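Long-range contacts in meta cleavage compound hydrolase (Janthinobacterium, PDB 1J1I), which hydrolyses a carbon-carbon bond of the ring-cleavage product formed during bacterial carbazole degradation, releasing anthranilate, as a serine hydrolase of the alpha/beta-hydrolase fold: residues A[26-31]-A[77-82]; A[69-74]-A[92-97]. One frame throughout, in Å; residues are numbered along the deposited sequence.

Contact 1: residues A[26-31]-A[77-82]; sequences VETRYL and GKTAKP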
loop_
_atom_site.group_PDB
_atom_site.type_symbol
_atom_site.label_atom_id
_atom_site.label_comp_id
_atom_site.label_asym_id
_atom_site.label_seq_id
_atom_site.Cartn_x
_atom_site.Cartn_y
_atom_site.Cartn_z
ATOM N N VAL A 26 35.641 4.125 -6.898
ATOM C CA VAL A 26 35.153 4.876 -5.746
ATOM C C VAL A 26 34.962 3.941 -4.551
ATOM O O VAL A 26 34.067 3.092 -4.561
ATOM C CB VAL A 26 33.799 5.578 -6.058
ATOM C CG1 VAL A 26 33.309 6.351 -4.829
ATOM C CG2 VAL A 26 33.964 6.532 -7.239
ATOM N N GLU A 27 35.813 4.073 -3.532
ATOM C CA GLU A 27 35.678 3.236 -2.340
ATOM C C GLU A 27 34.297 3.552 -1.791
ATOM O O GLU A 27 33.931 4.720 -1.658
ATOM C CB GLU A 27 36.730 3.575 -1.273
ATOM C CG GLU A 27 37.898 2.588 -1.140
ATOM C CD GLU A 27 37.523 1.140 -1.438
ATOM O OE1 GLU A 27 37.617 0.754 -2.612
ATOM O OE2 GLU A 27 37.135 0.396 -0.509
ATOM N N THR A 28 33.542 2.511 -1.456
ATOM C CA THR A 28 32.179 2.691 -0.978
ATOM C C THR A 28 31.911 1.955 0.323
ATOM O O THR A 28 32.331 0.812 0.500
ATOM C CB THR A 28 31.184 2.201 -2.052
ATOM O OG1 THR A 28 31.504 2.820 -3.303
ATOM C CG2 THR A 28 29.751 2.552 -1.670
ATOM N N ARG A 29 31.212 2.623 1.232
ATOM C CA ARG A 29 30.873 2.045 2.523
ATOM C C ARG A 29 29.435 1.560 2.533
ATOM O O ARG A 29 28.534 2.250 2.052
ATOM C CB ARG A 29 31.052 3.087 3.630
ATOM C CG ARG A 29 30.613 2.623 5.015
ATOM C CD ARG A 29 29.425 3.432 5.509
ATOM N NE ARG A 29 29.194 3.241 6.937
ATOM C CZ ARG A 29 28.401 4.012 7.673
ATOM N NH1 ARG A 29 27.756 5.029 7.117
ATOM N NH2 ARG A 29 28.265 3.774 8.971
ATOM N N TYR A 30 29.221 0.369 3.077
ATOM C CA TYR A 30 27.877 -0.168 3.180
ATOM C C TYR A 30 27.683 -0.932 4.478
ATOM O O TYR A 30 28.648 -1.300 5.149
ATOM C CB TYR A 30 27.537 -1.075 1.985
ATOM C CG TYR A 30 28.390 -2.317 1.807
ATOM C CD1 TYR A 30 29.658 -2.245 1.223
ATOM C CD2 TYR A 30 27.900 -3.579 2.157
ATOM C CE1 TYR A 30 30.415 -3.403 0.982
ATOM C CE2 TYR A 30 28.646 -4.738 1.925
ATOM C CZ TYR A 30 29.901 -4.641 1.333
ATOM O OH TYR A 30 30.628 -5.786 1.078
ATOM N N LEU A 31 26.422 -1.137 4.832
ATOM C CA LEU A 31 26.048 -1.880 6.025
ATOM C C LEU A 31 25.417 -3.167 5.513
ATOM O O LEU A 31 24.642 -3.143 4.556
ATOM C CB LEU A 31 25.024 -1.087 6.842
ATOM C CG LEU A 31 25.476 -0.040 7.864
ATOM C CD1 LEU A 31 26.752 0.647 7.436
ATOM C CD2 LEU A 31 24.346 0.953 8.064
ATOM N N GLY A 77 28.174 10.097 3.743
ATOM C CA GLY A 77 28.628 9.199 4.789
ATOM C C GLY A 77 30.108 8.874 4.768
ATOM O O GLY A 77 30.949 9.771 4.855
ATOM N N LYS A 78 30.428 7.587 4.654
ATOM C CA LYS A 78 31.820 7.155 4.634
ATOM C C LYS A 78 32.303 6.779 3.241
ATOM O O LYS A 78 33.430 6.316 3.073
ATOM C CB LYS A 78 32.023 5.979 5.590
ATOM C CG LYS A 78 31.767 6.324 7.053
ATOM C CD LYS A 78 32.155 5.172 7.961
ATOM C CE LYS A 78 31.805 5.469 9.411
ATOM N NZ LYS A 78 32.167 4.339 10.313
ATOM N N THR A 79 31.446 6.967 2.243
ATOM C CA THR A 79 31.818 6.665 0.868
ATOM C C THR A 79 32.775 7.749 0.387
ATOM O O THR A 79 32.758 8.865 0.906
ATOM C CB THR A 79 30.565 6.588 -0.032
ATOM O OG1 THR A 79 29.917 5.332 0.192
ATOM C CG2 THR A 79 30.929 6.712 -1.504
ATOM N N ALA A 80 33.608 7.414 -0.594
ATOM C CA ALA A 80 34.603 8.340 -1.133
ATOM C C ALA A 80 34.033 9.655 -1.657
ATOM O O ALA A 80 32.919 9.715 -2.177
ATOM C CB ALA A 80 35.418 7.654 -2.233
ATOM N N LYS A 81 34.826 10.710 -1.517
ATOM C CA LYS A 81 34.420 12.035 -1.952
ATOM C C LYS A 81 35.511 12.650 -2.819
ATOM O O LYS A 81 36.216 13.563 -2.393
ATOM C CB LYS A 81 34.150 12.897 -0.717
ATOM C CG LYS A 81 33.160 12.236 0.234
ATOM C CD LYS A 81 33.010 12.975 1.543
ATOM C CE LYS A 81 31.974 12.283 2.424
ATOM N NZ LYS A 81 32.322 10.864 2.729
ATOM N N PRO A 82 35.667 12.147 -4.052
ATOM C CA PRO A 82 36.690 12.671 -4.954
ATOM C C PRO A 82 36.374 14.084 -5.434
ATOM O O PRO A 82 35.236 14.550 -5.343
ATOM C CB PRO A 82 36.696 11.652 -6.089
ATOM C CG PRO A 82 35.260 11.232 -6.155
ATOM C CD PRO A 82 34.908 11.059 -4.693
#
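V26 opens the contact with one methyl: its CG1 lies anti to the backbone N (chi1 180°) and rests 3.6 Å from CB of A80. The small A80 lets its CB meet this methyl while its N still reaches the strand. At E27 the backbone does the work, A80 N donating to E27 O over 2.9 Å in a nearly straight bond; the carboxylate leads away from the loop, as suits an exposed strand residue. CG2 of T28 lies 3.4 Å from OG1 of T79, the two threonines side by side and pointing the same way. The hydroxyl of T28 donates to V26 O and also bonds H94 NE2. R29 N then donates to T79 OG1 over 3.2 Å, and the same oxygen bonds D72 O, inserting a hydroxyl where strand pairing would otherwise continue; threonine suits the place because one atom can both accept and donate.

The R29 side chain bends at chi2 (-115°) and runs against the extended aliphatic chain of K78, their CB atoms 3.6 Å apart. CD of K78 and CD1 of L31 lie over opposite faces of the guanidinium, each offset toward the rim. R29 NH2 and K78 NZ are 4.2 Å apart, a repulsion that E18 probably relieves by pairing with R29 NE and K78 NZ; D72 and E50 both take R29 NH1. Strand 26-33 itself runs between strands 17-23 and 67-71 of the central sheet, with loop 77-82 beside its beginning and, from helix 88-101, F98 packed on T28 and H94 on V26 and T79.

Contact 2: residues A[69-74]-A[92-97]; sequences IAMDML and IRHLHD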
loop_
_atom_site.group_PDB
_atom_site.type_symbol
_atom_site.label_atom_id
_atom_site.label_comp_id
_atom_site.label_asym_id
_atom_site.label_seq_id
_atom_site.Cartn_x
_atom_site.Cartn_y
_atom_site.Cartn_z
ATOM N N ILE A 69 21.664 -4.660 2.172
ATOM C CA ILE A 69 22.875 -3.895 1.887
ATOM C C ILE A 69 22.525 -2.406 1.814
ATOM O O ILE A 69 21.905 -1.955 0.849
ATOM C CB ILE A 69 23.487 -4.342 0.531
ATOM C CG1 ILE A 69 23.839 -5.838 0.571
ATOM C CG2 ILE A 69 24.700 -3.483 0.187
ATOM C CD1 ILE A 69 25.028 -6.208 1.458
ATOM N N ALA A 70 22.908 -1.654 2.845
ATOM C CA ALA A 70 22.644 -0.218 2.905
ATOM C C ALA A 70 23.907 0.512 2.449
ATOM O O ALA A 70 24.904 0.549 3.168
ATOM C CB ALA A 70 22.273 0.190 4.333
ATOM N N MET A 71 23.844 1.098 1.255
ATOM C CA MET A 71 24.983 1.787 0.638
ATOM C C MET A 71 24.999 3.308 0.768
ATOM O O MET A 71 23.985 3.960 0.547
ATOM C CB MET A 71 25.025 1.434 -0.854
ATOM C CG MET A 71 26.176 2.058 -1.651
ATOM S SD MET A 71 25.793 2.202 -3.434
ATOM C CE MET A 71 25.076 3.871 -3.471
ATOM N N ASP A 72 26.159 3.866 1.114
ATOM C CA ASP A 72 26.301 5.318 1.191
ATOM C C ASP A 72 26.564 5.807 -0.229
ATOM O O ASP A 72 27.456 5.294 -0.914
ATOM C CB ASP A 72 27.488 5.720 2.076
ATOM C CG ASP A 72 27.150 5.715 3.553
ATOM O OD1 ASP A 72 25.995 5.383 3.915
ATOM O OD2 ASP A 72 28.052 6.049 4.350
ATOM N N MET A 73 25.785 6.784 -0.682
ATOM C CA MET A 73 25.977 7.319 -2.021
ATOM C C MET A 73 27.284 8.090 -2.150
ATOM O O MET A 73 27.881 8.518 -1.161
ATOM C CB MET A 73 24.832 8.262 -2.403
ATOM C CG MET A 73 23.487 7.578 -2.643
ATOM S SD MET A 73 22.272 8.746 -3.280
ATOM C CE MET A 73 21.787 9.572 -1.764
ATOM N N LEU A 74 27.711 8.257 -3.393
ATOM C CA LEU A 74 28.912 9.008 -3.729
ATOM C C LEU A 74 28.848 10.365 -3.030
ATOM O O LEU A 74 27.864 11.094 -3.174
ATOM C CB LEU A 74 28.956 9.217 -5.244
ATOM C CG LEU A 74 30.029 10.111 -5.867
ATOM C CD1 LEU A 74 31.402 9.474 -5.710
ATOM C CD2 LEU A 74 29.692 10.311 -7.343
ATOM N N ILE A 92 24.227 7.899 -10.303
ATOM C CA ILE A 92 23.641 6.732 -10.958
ATOM C C ILE A 92 24.753 5.756 -11.340
ATOM O O ILE A 92 24.660 4.554 -11.070
ATOM C CB ILE A 92 22.853 7.138 -12.226
ATOM C CG1 ILE A 92 21.602 7.927 -11.816
ATOM C CG2 ILE A 92 22.473 5.890 -13.033
ATOM C CD1 ILE A 92 20.853 8.551 -12.979
ATOM N N ARG A 93 25.808 6.280 -11.962
ATOM C CA ARG A 93 26.936 5.449 -12.370
ATOM C C ARG A 93 27.553 4.777 -11.152
ATOM O O ARG A 93 27.922 3.601 -11.199
ATOM C CB ARG A 93 28.008 6.290 -13.068
ATOM C CG ARG A 93 29.194 5.468 -13.570
ATOM C CD ARG A 93 30.408 6.347 -13.821
ATOM N NE ARG A 93 30.106 7.466 -14.709
ATOM C CZ ARG A 93 30.958 8.447 -14.992
ATOM N NH1 ARG A 93 30.595 9.426 -15.811
ATOM N NH2 ARG A 93 32.172 8.452 -14.453
ATOM N N HIS A 94 27.666 5.527 -10.058
ATOM C CA HIS A 94 28.245 4.977 -8.842
ATOM C C HIS A 94 27.445 3.779 -8.343
ATOM O O HIS A 94 28.017 2.739 -8.020
ATOM C CB HIS A 94 28.320 6.033 -7.732
ATOM C CG HIS A 94 28.716 5.471 -6.402
ATOM N ND1 HIS A 94 27.863 5.445 -5.321
ATOM C CD2 HIS A 94 29.863 4.879 -5.989
ATOM C CE1 HIS A 94 28.466 4.863 -4.299
ATOM N NE2 HIS A 94 29.682 4.510 -4.678
ATOM N N LEU A 95 26.125 3.926 -8.275
ATOM C CA LEU A 95 25.274 2.837 -7.812
ATOM C C LEU A 95 25.439 1.639 -8.747
ATOM O O LEU A 95 25.488 0.491 -8.300
ATOM C CB LEU A 95 23.812 3.290 -7.756
ATOM C CG LEU A 95 22.757 2.238 -7.392
ATOM C CD1 LEU A 95 23.133 1.565 -6.074
ATOM C CD2 LEU A 95 21.383 2.909 -7.274
ATOM N N HIS A 96 25.532 1.911 -10.043
ATOM C CA HIS A 96 25.727 0.854 -11.031
ATOM C C HIS A 96 27.025 0.103 -10.732
ATOM O O HIS A 96 27.049 -1.130 -10.707
ATOM C CB HIS A 96 25.776 1.458 -12.444
ATOM C CG HIS A 96 26.417 0.568 -13.469
ATOM N ND1 HIS A 96 27.783 0.443 -13.593
ATOM C CD2 HIS A 96 25.877 -0.234 -14.419
ATOM C CE1 HIS A 96 28.059 -0.394 -14.580
ATOM N NE2 HIS A 96 26.921 -0.819 -15.097
ATOM N N ASP A 97 28.096 0.855 -10.497
ATOM C CA ASP A 97 29.401 0.272 -10.210
ATOM C C ASP A 97 29.402 -0.503 -8.889
ATOM O O ASP A 97 30.021 -1.563 -8.786
ATOM C CB ASP A 97 30.486 1.365 -10.194
ATOM C CG ASP A 97 30.670 2.040 -11.556
ATOM O OD1 ASP A 97 30.176 1.510 -12.570
ATOM O OD2 ASP A 97 31.322 3.101 -11.621
#
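M71 and H94 meet tip to tip where strand 67-71 runs out beneath helix 88-101. CE of M71 is 3.6 Å from H94 CE1, and its sulfur stands obliquely to the imidazole, 4.6 Å from the ring centre. The bend at chi3 (91°) places that methyl by the ring, while SD lies 3.8 Å from CD1 of L95, one turnable thioether thus serving two helix residues.

The tight part is the imidazole. CB of L74 sits over one face in a CH-pi contact, 4.2 Å from the ring centre, and D72 O approaches the edge near the ring plane, 3.6 Å from CE1. L74 N comes within 3.4 Å of ND1. CG of H94 is anti to the backbone N (chi1 171°), which sets it toward segment 69-74, and NE2 bonds the hydroxyl of T28 on strand 26-33. An alanine in place of H94 would probably open a gap beside M71 and L74 and leave T28 OG1 without its imidazole partner.

The solvent side of the helix makes no contact with 69-74. H96 and D97, both partly exposed, pair with each other: ND1 donates to D97 OD1 over 2.8 Å, the oxygen lying in the imidazole plane and met on its anti side, tilted out of the carboxylate plane. R93 is exposed, as befits a charged residue on the outer helix surface.

Chemically, then, a buried imidazole takes leucine carbon over one face, a thioether obliquely and a carbonyl at its edge, so helix and strand are joined mainly by apolar contact. Because T28 OG1 donates its own proton to V26 O, H94 NE2 probably carries the proton of the bond between them.

Contacts 1 and 2 have centres 9 Å apart on the same side of the chain's centre, and their segments alternate in sequence: 26-31, 69-74, 77-82, 92-97. Strands 26-33 and 67-71 are antiparallel neighbours in the mixed central sheet, where L31 N bonds A70 O. The chain leaving strand 67-71 passes through loop 77-82 before entering helix 88-101, so the two contacts involve successive parts of one connection. D72, in segment 69-74, is one place where they touch. Together they join the early strands of the alpha/beta-hydrolase sheet to a flanking helix, with contact 2 the nearer to the likely catalytic S114, whose side chain is about 7 Å from that of M73.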